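Local structure of probable TonB-dependent siderophore receptor PiuA (Acinetobacter baumannii, 5FP1) at residues N269-I274 and M291-K296. The protein probably binds iron-chelating siderophores at the outer membrane and starts their TonB-dependent uptake, with possible micromolar affinity for ferric enterobactin. Numbering follows the deposited sequence.
Sequences NHIGTI and MYAKSK. With C8E ((hydroxyethyloxy)tri(ethyloxy)octane), chain J.
Asn-269 and Ser-295, facing each other in a non-hydrogen-bonded pair of two antiparallel strands, are joined through their side chains: Ser-295 OG donates to Asn-269 OD1 across a short 2.6 Å, from a position tilted 26° off the amide plane. With OG anti to its own backbone N (chi1 -175°), the small serine places its hydroxyl beside the amide, and OG is also hydrogen-bonded to Thr-105 OG1 of the plug. Asparagine suits this buried spot because its two ends differ. OD1 also accepts from a water that donates, at a longer 3.3 Å, to Lys-294 O, while an N-H of ND2 donates a hydrogen bond to a second water, which in turn donates to Lys-296 O.

Further along the same face, Ile-271 CG2 packs against the end of the extended Met-291 chain, 3.7 Å from Met-291 CE, and the compact Ala-293 sits across from Ile-271; all three touch Asn-103 of the plug. On the other face, Tyr-292 and Lys-294 suit the outside because their carbons lie against the detergent C8E: Tyr-292 CB is 3.4 Å from C8E C11, Tyr-292 CD2 meets C8E C6, and Lys-294 CB also touches it, while Lys-294 NZ makes salt bridges with Glu-328 and Asp-326. Gly-272 has no side chain opposite Tyr-292, whose ring turns an edge to Gly-272 O in its plane. His-270 is hydrogen-bonded through NE2 to Glu-268 and through ND1 to Tyr-221.

Paired backbone bonds link His-270 with Lys-294 and Gly-272 with Tyr-292, all close to straight. The outer face binds detergent here, consistent with a membrane-facing side; an antiparallel β-hairpin whose inner face meets the plug is characteristic of the transmembrane β-barrel of TonB-dependent receptors.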
loop_
_atom_site.group_PDB
_atom_site.type_symbol
_atom_site.label_atom_id
_atom_site.label_comp_id
_atom_site.label_asym_id
_atom_site.label_seq_id
_atom_site.Cartn_x
_atom_site.Cartn_y
_atom_site.Cartn_z
ATOM N N ASN A 269 -14.274 0.200 -8.171
ATOM C CA ASN A 269 -13.879 1.492 -7.670
ATOM C C ASN A 269 -14.136 2.592 -8.688
ATOM O O ASN A 269 -13.769 2.443 -9.851
ATOM C CB ASN A 269 -12.425 1.470 -7.267
ATOM C CG ASN A 269 -12.222 0.762 -5.933
ATOM O OD1 ASN A 269 -12.393 1.347 -4.860
ATOM N ND2 ASN A 269 -11.961 -0.523 -6.008
ATOM N N HIS A 270 -14.732 3.680 -8.199
ATOM C CA HIS A 270 -14.981 4.882 -8.990
ATOM C C HIS A 270 -14.438 6.043 -8.212
ATOM O O HIS A 270 -14.678 6.140 -6.996
ATOM C CB HIS A 270 -16.485 5.119 -9.156
ATOM C CG HIS A 270 -17.226 4.016 -9.828
ATOM N ND1 HIS A 270 -17.641 4.100 -11.143
ATOM C CD2 HIS A 270 -17.678 2.823 -9.365
ATOM C CE1 HIS A 270 -18.296 2.997 -11.463
ATOM N NE2 HIS A 270 -18.322 2.202 -10.407
ATOM N N ILE A 271 -13.721 6.947 -8.886
ATOM C CA ILE A 271 -13.310 8.199 -8.252
ATOM C C ILE A 271 -13.586 9.371 -9.229
ATOM O O ILE A 271 -13.162 9.319 -10.384
ATOM C CB ILE A 271 -11.789 8.231 -7.916
ATOM C CG1 ILE A 271 -11.366 7.012 -7.088
ATOM C CG2 ILE A 271 -11.427 9.536 -7.176
ATOM C CD1 ILE A 271 -9.868 6.903 -6.850
ATOM N N GLY A 272 -14.258 10.400 -8.736
ATOM C CA GLY A 272 -14.533 11.619 -9.506
ATOM C C GLY A 272 -13.911 12.802 -8.776
ATOM O O GLY A 272 -14.108 12.966 -7.570
ATOM N N THR A 273 -13.141 13.613 -9.495
ATOM C CA THR A 273 -12.417 14.734 -8.891
ATOM C C THR A 273 -12.639 16.030 -9.677
ATOM O O THR A 273 -12.575 16.023 -10.903
ATOM C CB THR A 273 -10.916 14.436 -8.848
ATOM O OG1 THR A 273 -10.695 13.182 -8.181
ATOM C CG2 THR A 273 -10.175 15.501 -8.121
ATOM N N ILE A 274 -12.867 17.120 -8.948
ATOM C CA ILE A 274 -12.876 18.463 -9.511
ATOM C C ILE A 274 -11.847 19.331 -8.798
ATOM O O ILE A 274 -11.970 19.577 -7.603
ATOM C CB ILE A 274 -14.254 19.140 -9.361
ATOM C CG1 ILE A 274 -15.353 18.268 -9.970
ATOM C CG2 ILE A 274 -14.228 20.493 -10.071
ATOM C CD1 ILE A 274 -16.744 18.627 -9.494
ATOM N N MET A 291 -13.296 15.543 -4.139
ATOM C CA MET A 291 -13.163 14.135 -4.603
ATOM C C MET A 291 -14.304 13.302 -4.052
ATOM O O MET A 291 -14.637 13.380 -2.882
ATOM C CB MET A 291 -11.822 13.483 -4.226
ATOM C CG MET A 291 -11.828 11.908 -4.247
ATOM S SD MET A 291 -10.103 11.372 -4.212
ATOM C CE MET A 291 -10.320 9.716 -3.629
ATOM N N TYR A 292 -14.908 12.526 -4.934
ATOM C CA TYR A 292 -16.022 11.676 -4.609
ATOM C C TYR A 292 -15.551 10.253 -4.933
ATOM O O TYR A 292 -15.090 9.995 -6.040
ATOM C CB TYR A 292 -17.228 12.042 -5.494
ATOM C CG TYR A 292 -17.708 13.499 -5.376
ATOM C CD1 TYR A 292 -17.081 14.538 -6.087
ATOM C CD2 TYR A 292 -18.797 13.830 -4.566
ATOM C CE1 TYR A 292 -17.511 15.846 -5.973
ATOM C CE2 TYR A 292 -19.232 15.141 -4.446
ATOM C CZ TYR A 292 -18.586 16.134 -5.157
ATOM O OH TYR A 292 -19.022 17.423 -5.039
ATOM N N ALA A 293 -15.628 9.335 -3.980
ATOM C CA ALA A 293 -15.147 7.975 -4.235
ATOM C C ALA A 293 -16.196 6.954 -3.860
ATOM O O ALA A 293 -16.866 7.082 -2.844
ATOM C CB ALA A 293 -13.854 7.689 -3.486
ATOM N N LYS A 294 -16.323 5.926 -4.684
ATOM C CA LYS A 294 -17.211 4.815 -4.376
ATOM C C LYS A 294 -16.356 3.558 -4.478
ATOM O O LYS A 294 -15.607 3.388 -5.444
ATOM C CB LYS A 294 -18.379 4.760 -5.364
ATOM C CG LYS A 294 -19.214 3.493 -5.223
ATOM C CD LYS A 294 -20.679 3.795 -5.047
ATOM C CE LYS A 294 -21.494 2.546 -4.793
ATOM N NZ LYS A 294 -22.412 2.813 -3.659
ATOM N N SER A 295 -16.417 2.704 -3.467
ATOM C CA SER A 295 -15.541 1.543 -3.429
ATOM C C SER A 295 -16.311 0.333 -2.914
ATOM O O SER A 295 -16.867 0.368 -1.803
ATOM C CB SER A 295 -14.329 1.826 -2.520
ATOM O OG SER A 295 -13.395 0.748 -2.561
ATOM N N LYS A 296 -16.348 -0.721 -3.728
ATOM C CA LYS A 296 -17.009 -1.972 -3.371
ATOM C C LYS A 296 -16.038 -3.130 -3.362
ATOM O O LYS A 296 -15.118 -3.183 -4.163
ATOM C CB LYS A 296 -18.149 -2.268 -4.360
ATOM C CG LYS A 296 -19.151 -1.128 -4.414
ATOM C CD LYS A 296 -20.284 -1.351 -5.416
ATOM C CE LYS A 296 -21.177 -2.486 -4.970
ATOM N NZ LYS A 296 -22.568 -2.315 -5.480
HETATM C C1 C8E J . -21.523 10.049 2.738
HETATM C C2 C8E J . -20.360 10.562 1.919
HETATM C C3 C8E J . -20.696 10.590 0.429
HETATM C C4 C8E J . -21.278 11.938 0.013
HETATM C C5 C8E J . -21.701 11.962 -1.453
HETATM C C6 C8E J . -20.536 11.598 -2.358
HETATM C C7 C8E J . -20.441 10.089 -2.590
HETATM C C8 C8E J . -19.666 9.780 -3.863
HETATM O O9 C8E J . -20.377 8.780 -4.592
HETATM C C10 C8E J . -19.635 8.197 -5.674
HETATM C C11 C8E J . -18.856 9.228 -6.492
HETATM O O12 C8E J . -18.373 8.652 -7.716
HETATM O O HOH W 1 -12.210 -2.530 -3.736
HETATM O O HOH W 2 -12.452 4.186 -5.019
#